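Local coordinates for protein thiosulfate sulfurtransferase TUM1 (Saccharomyces cerevisiae, PDB 3UTN) that transfers persulfide sulfur from NFS1 to UBA4 in the pathway that 2-thiolates the wobble uridine of tRNAs, at residues E199-S211 with C270-G283. Residues are numbered along the deposited sequence; the frame is centred on the assembly and turned at random.
Sequences ELAKKFNAFDARS and CTLDPSKPTICSCG
Two donors approach the carbonyl oxygen of Asp-273 from opposite faces of its plane: Asn-205 ND2, at 2.7 Å, and the backbone N of Lys-276, which closes a type I turn. The same ND2 reaches Thr-278 OG1 (2.9 Å), both acceptors lying in the amide plane, while Asn-205 OD1 accepts the N-H of Asp-273, which comes from above the plane of the Asn-205 side-chain carbonyl; these bonds fix the rotation of the buried amide. Lys-276, extended beyond CG, reaches alongside the end of helix 200-203, passing the carbonyl of Lys-202, to put NZ on Ala-201 O (2.6 Å). Strands 205-208 and 278-281 then pair in parallel, with bonds alternating from Asn-205 N to Pro-277 O through to Ala-209 N and Ser-281 O. On one face of the sheet, Ile-279 CD1 sits over the Phe-204 ring, 3.6 Å from its centroid, in a CH-pi contact. On the other, the side chains of Phe-207 and Leu-272 cross at about a right angle, Phe-207 CE2 3.5 Å from Leu-272 CD1. Where the strands end, a water links Asp-208 OD2, Ser-281 OG and the carbonyl of Cys-282, the persulfide-forming active-site cysteine; Arg-210 grips the Asp-208 carboxylate side-on, NE to OD1 and NH2 to OD2 (2.6 Å), and also bonds Gly-229 O. Strand 278-281 is central in the five-stranded parallel sheet of the C-terminal rhodanese domain, with 205-208 next to it; strands 303-306 and 234-236 flank the pair, helix 286-297 packs against Phe-207 and Cys-280, and helix 188-196 against Phe-204.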
loop_
_atom_site.group_PDB
_atom_site.type_symbol
_atom_site.label_atom_id
_atom_site.label_comp_id
_atom_site.label_asym_id
_atom_site.label_seq_id
_atom_site.Cartn_x
_atom_site.Cartn_y
_atom_site.Cartn_z
ATOM N N GLU A 199 -13.021 -18.812 -11.060
ATOM C CA GLU A 199 -14.024 -17.848 -10.650
ATOM C C GLU A 199 -13.395 -16.517 -10.276
ATOM O O GLU A 199 -14.108 -15.575 -9.938
ATOM C CB GLU A 199 -14.798 -18.372 -9.448
ATOM C CG GLU A 199 -15.754 -19.512 -9.746
ATOM C CD GLU A 199 -16.236 -20.190 -8.479
ATOM O OE1 GLU A 199 -16.057 -19.610 -7.385
ATOM O OE2 GLU A 199 -16.782 -21.308 -8.575
ATOM N N LEU A 200 -12.067 -16.444 -10.312
ATOM C CA LEU A 200 -11.387 -15.221 -9.914
ATOM C C LEU A 200 -11.891 -14.034 -10.721
ATOM O O LEU A 200 -12.423 -13.087 -10.148
ATOM C CB LEU A 200 -9.865 -15.347 -10.012
ATOM C CG LEU A 200 -9.131 -14.062 -9.615
ATOM C CD1 LEU A 200 -9.426 -13.659 -8.178
ATOM C CD2 LEU A 200 -7.636 -14.200 -9.828
ATOM N N ALA A 201 -11.746 -14.098 -12.042
ATOM C CA ALA A 201 -12.204 -13.018 -12.910
ATOM C C ALA A 201 -13.724 -12.881 -12.872
ATOM O O ALA A 201 -14.251 -11.777 -12.986
ATOM C CB ALA A 201 -11.720 -13.225 -14.335
ATOM N N LYS A 202 -14.414 -14.008 -12.693
ATOM C CA LYS A 202 -15.874 -14.038 -12.627
ATOM C C LYS A 202 -16.386 -13.294 -11.404
ATOM O O LYS A 202 -17.289 -12.473 -11.506
ATOM C CB LYS A 202 -16.393 -15.479 -12.587
ATOM C CG LYS A 202 -16.431 -16.194 -13.928
ATOM C CD LYS A 202 -16.957 -17.616 -13.765
ATOM C CE LYS A 202 -16.864 -18.411 -15.061
ATOM N NZ LYS A 202 -15.464 -18.805 -15.384
ATOM N N LYS A 203 -15.800 -13.590 -10.248
ATOM C CA LYS A 203 -16.273 -13.035 -8.993
ATOM C C LYS A 203 -15.585 -11.724 -8.644
ATOM O O LYS A 203 -16.106 -10.948 -7.856
ATOM C CB LYS A 203 -16.106 -14.035 -7.843
ATOM C CG LYS A 203 -16.838 -15.359 -8.029
ATOM C CD LYS A 203 -17.665 -15.722 -6.802
ATOM C CE LYS A 203 -16.815 -16.123 -5.605
ATOM N NZ LYS A 203 -16.367 -17.543 -5.680
ATOM N N PHE A 204 -14.414 -11.481 -9.225
ATOM C CA PHE A 204 -13.615 -10.324 -8.842
ATOM C C PHE A 204 -12.990 -9.607 -10.008
ATOM O O PHE A 204 -12.665 -10.199 -11.031
ATOM C CB PHE A 204 -12.490 -10.727 -7.882
ATOM C CG PHE A 204 -12.977 -11.280 -6.585
ATOM C CD1 PHE A 204 -13.189 -12.640 -6.435
ATOM C CD2 PHE A 204 -13.234 -10.440 -5.512
ATOM C CE1 PHE A 204 -13.654 -13.153 -5.237
ATOM C CE2 PHE A 204 -13.692 -10.949 -4.309
ATOM C CZ PHE A 204 -13.905 -12.308 -4.172
ATOM N N ASN A 205 -12.824 -8.308 -9.824
ATOM C CA ASN A 205 -11.831 -7.577 -10.557
ATOM C C ASN A 205 -10.554 -7.904 -9.831
ATOM O O ASN A 205 -10.402 -7.601 -8.653
ATOM C CB ASN A 205 -12.114 -6.093 -10.475
ATOM C CG ASN A 205 -13.534 -5.767 -10.855
ATOM O OD1 ASN A 205 -13.952 -6.047 -11.969
ATOM N ND2 ASN A 205 -14.287 -5.203 -9.921
ATOM N N ALA A 206 -9.652 -8.583 -10.509
ATOM C CA ALA A 206 -8.430 -8.962 -9.854
ATOM C C ALA A 206 -7.323 -8.253 -10.582
ATOM O O ALA A 206 -7.050 -8.520 -11.746
ATOM C CB ALA A 206 -8.251 -10.467 -9.862
ATOM N N PHE A 207 -6.721 -7.298 -9.897
ATOM C CA PHE A 207 -5.700 -6.493 -10.514
ATOM C C PHE A 207 -4.366 -6.764 -9.912
ATOM O O PHE A 207 -4.219 -6.938 -8.707
ATOM C CB PHE A 207 -6.023 -5.020 -10.403
ATOM C CG PHE A 207 -7.283 -4.650 -11.089
ATOM C CD1 PHE A 207 -7.350 -4.629 -12.474
ATOM C CD2 PHE A 207 -8.410 -4.344 -10.353
ATOM C CE1 PHE A 207 -8.531 -4.300 -13.116
ATOM C CE2 PHE A 207 -9.588 -4.005 -10.985
ATOM C CZ PHE A 207 -9.649 -3.983 -12.367
ATOM N N ASP A 208 -3.388 -6.779 -10.790
ATOM C CA ASP A 208 -2.046 -6.990 -10.383
ATOM C C ASP A 208 -1.322 -5.687 -10.618
ATOM O O ASP A 208 -1.312 -5.167 -11.730
ATOM C CB ASP A 208 -1.446 -8.127 -11.184
ATOM C CG ASP A 208 -0.202 -8.644 -10.565
ATOM O OD1 ASP A 208 0.695 -7.824 -10.309
ATOM O OD2 ASP A 208 -0.120 -9.860 -10.321
ATOM N N ALA A 209 -0.741 -5.152 -9.551
ATOM C CA ALA A 209 -0.106 -3.839 -9.595
ATOM C C ALA A 209 1.286 -3.880 -10.193
ATOM O O ALA A 209 1.913 -2.837 -10.368
ATOM C CB ALA A 209 -0.059 -3.231 -8.211
ATOM N N ARG A 210 1.774 -5.078 -10.496
ATOM C CA ARG A 210 3.093 -5.211 -11.091
ATOM C C ARG A 210 3.075 -4.624 -12.479
ATOM O O ARG A 210 2.012 -4.386 -13.044
ATOM C CB ARG A 210 3.519 -6.663 -11.168
ATOM C CG ARG A 210 3.783 -7.294 -9.819
ATOM C CD ARG A 210 4.000 -8.780 -9.998
ATOM N NE ARG A 210 2.817 -9.415 -10.559
ATOM C CZ ARG A 210 2.852 -10.414 -11.429
ATOM N NH1 ARG A 210 4.016 -10.892 -11.854
ATOM N NH2 ARG A 210 1.718 -10.926 -11.879
ATOM N N SER A 211 4.258 -4.383 -13.022
ATOM C CA SER A 211 4.372 -3.922 -14.386
ATOM C C SER A 211 3.634 -4.897 -15.285
ATOM O O SER A 211 3.509 -6.088 -14.970
ATOM C CB SER A 211 5.836 -3.853 -14.795
ATOM O OG SER A 211 6.381 -5.154 -14.814
ATOM N N CYS A 270 -8.113 -3.509 -19.415
ATOM C CA CYS A 270 -8.639 -4.108 -18.212
ATOM C C CYS A 270 -10.090 -3.772 -18.049
ATOM O O CYS A 270 -10.570 -2.748 -18.533
ATOM C CB CYS A 270 -7.885 -3.601 -16.994
ATOM S SG CYS A 270 -6.212 -4.235 -16.932
ATOM N N THR A 271 -10.782 -4.657 -17.353
ATOM C CA THR A 271 -12.149 -4.424 -16.981
ATOM C C THR A 271 -12.172 -4.236 -15.480
ATOM O O THR A 271 -11.487 -4.941 -14.730
ATOM C CB THR A 271 -13.051 -5.609 -17.358
ATOM O OG1 THR A 271 -12.566 -6.796 -16.718
ATOM C CG2 THR A 271 -13.064 -5.814 -18.868
ATOM N N LEU A 272 -12.934 -3.249 -15.051
ATOM C CA LEU A 272 -13.276 -3.148 -13.664
ATOM C C LEU A 272 -14.785 -3.167 -13.618
ATOM O O LEU A 272 -15.446 -2.183 -13.942
ATOM C CB LEU A 272 -12.711 -1.880 -13.041
ATOM C CG LEU A 272 -12.504 -2.006 -11.534
ATOM C CD1 LEU A 272 -11.437 -1.024 -11.089
ATOM C CD2 LEU A 272 -13.803 -1.797 -10.772
ATOM N N ASP A 273 -15.315 -4.321 -13.248
ATOM C CA ASP A 273 -16.742 -4.510 -13.151
ATOM C C ASP A 273 -17.180 -3.934 -11.818
ATOM O O ASP A 273 -16.747 -4.413 -10.767
ATOM C CB ASP A 273 -17.068 -5.998 -13.245
ATOM C CG ASP A 273 -18.542 -6.268 -13.428
ATOM O OD1 ASP A 273 -19.373 -5.464 -12.956
ATOM O OD2 ASP A 273 -18.870 -7.306 -14.038
ATOM N N PRO A 274 -18.027 -2.886 -11.852
ATOM C CA PRO A 274 -18.502 -2.259 -10.621
ATOM C C PRO A 274 -19.331 -3.206 -9.752
ATOM O O PRO A 274 -19.519 -2.933 -8.571
ATOM C CB PRO A 274 -19.371 -1.098 -11.125
ATOM C CG PRO A 274 -19.752 -1.474 -12.514
ATOM C CD PRO A 274 -18.570 -2.219 -13.050
ATOM N N SER A 275 -19.809 -4.303 -10.334
ATOM C CA SER A 275 -20.614 -5.276 -9.599
ATOM C C SER A 275 -19.753 -6.325 -8.899
ATOM O O SER A 275 -20.233 -7.051 -8.031
ATOM C CB SER A 275 -21.625 -5.959 -10.528
ATOM O OG SER A 275 -20.988 -6.916 -11.359
ATOM N N LYS A 276 -18.479 -6.399 -9.277
ATOM C CA LYS A 276 -17.566 -7.370 -8.688
ATOM C C LYS A 276 -16.717 -6.726 -7.611
ATOM O O LYS A 276 -16.285 -5.583 -7.769
ATOM C CB LYS A 276 -16.647 -7.964 -9.749
ATOM C CG LYS A 276 -17.361 -8.801 -10.787
ATOM C CD LYS A 276 -16.383 -9.259 -11.847
ATOM C CE LYS A 276 -17.112 -9.890 -13.017
ATOM N NZ LYS A 276 -16.135 -10.372 -14.024
ATOM N N PRO A 277 -16.477 -7.455 -6.507
ATOM C CA PRO A 277 -15.470 -6.977 -5.580
ATOM C C PRO A 277 -14.124 -7.034 -6.279
ATOM O O PRO A 277 -14.008 -7.581 -7.379
ATOM C CB PRO A 277 -15.523 -7.981 -4.425
ATOM C CG PRO A 277 -16.759 -8.785 -4.628
ATOM C CD PRO A 277 -17.051 -8.744 -6.092
ATOM N N THR A 278 -13.115 -6.452 -5.662
ATOM C CA THR A 278 -11.845 -6.346 -6.329
ATOM C C THR A 278 -10.755 -6.934 -5.479
ATOM O O THR A 278 -10.768 -6.833 -4.257
ATOM C CB THR A 278 -11.553 -4.892 -6.728
ATOM O OG1 THR A 278 -12.522 -4.493 -7.699
ATOM C CG2 THR A 278 -10.168 -4.750 -7.341
ATOM N N ILE A 279 -9.833 -7.602 -6.143
ATOM C CA ILE A 279 -8.656 -8.072 -5.484
ATOM C C ILE A 279 -7.495 -7.393 -6.152
ATOM O O ILE A 279 -7.397 -7.352 -7.373
ATOM C CB ILE A 279 -8.518 -9.595 -5.561
ATOM C CG1 ILE A 279 -9.659 -10.242 -4.779
ATOM C CG2 ILE A 279 -7.158 -10.020 -5.030
ATOM C CD1 ILE A 279 -9.817 -11.724 -5.009
ATOM N N CYS A 280 -6.648 -6.809 -5.329
ATOM C CA CYS A 280 -5.408 -6.278 -5.805
ATOM C C CYS A 280 -4.298 -7.142 -5.302
ATOM O O CYS A 280 -4.321 -7.630 -4.178
ATOM C CB CYS A 280 -5.233 -4.845 -5.352
ATOM S SG CYS A 280 -6.457 -3.813 -6.167
ATOM N N SER A 281 -3.336 -7.345 -6.173
ATOM C CA SER A 281 -2.156 -8.078 -5.839
ATOM C C SER A 281 -1.048 -7.353 -6.561
ATOM O O SER A 281 -1.293 -6.436 -7.343
ATOM C CB SER A 281 -2.278 -9.510 -6.345
ATOM O OG SER A 281 -2.450 -9.518 -7.750
ATOM N N CYS A 282 0.176 -7.748 -6.278
ATOM C CA CYS A 282 1.298 -7.327 -7.082
ATOM C C CYS A 282 2.301 -8.422 -6.887
ATOM O O CYS A 282 1.923 -9.591 -6.847
ATOM C CB CYS A 282 1.843 -5.989 -6.607
ATOM S SG CYS A 282 2.071 -5.929 -4.827
ATOM N N GLY A 283 3.565 -8.055 -6.746
ATOM C CA GLY A 283 4.610 -9.032 -6.539
ATOM C C GLY A 283 4.625 -9.465 -5.097
ATOM O O GLY A 283 4.784 -10.646 -4.795
HETATM O O HOH W 1 -12.968 -7.344 -14.124
HETATM O O HOH W 2 -0.117 -11.036 -8.074
#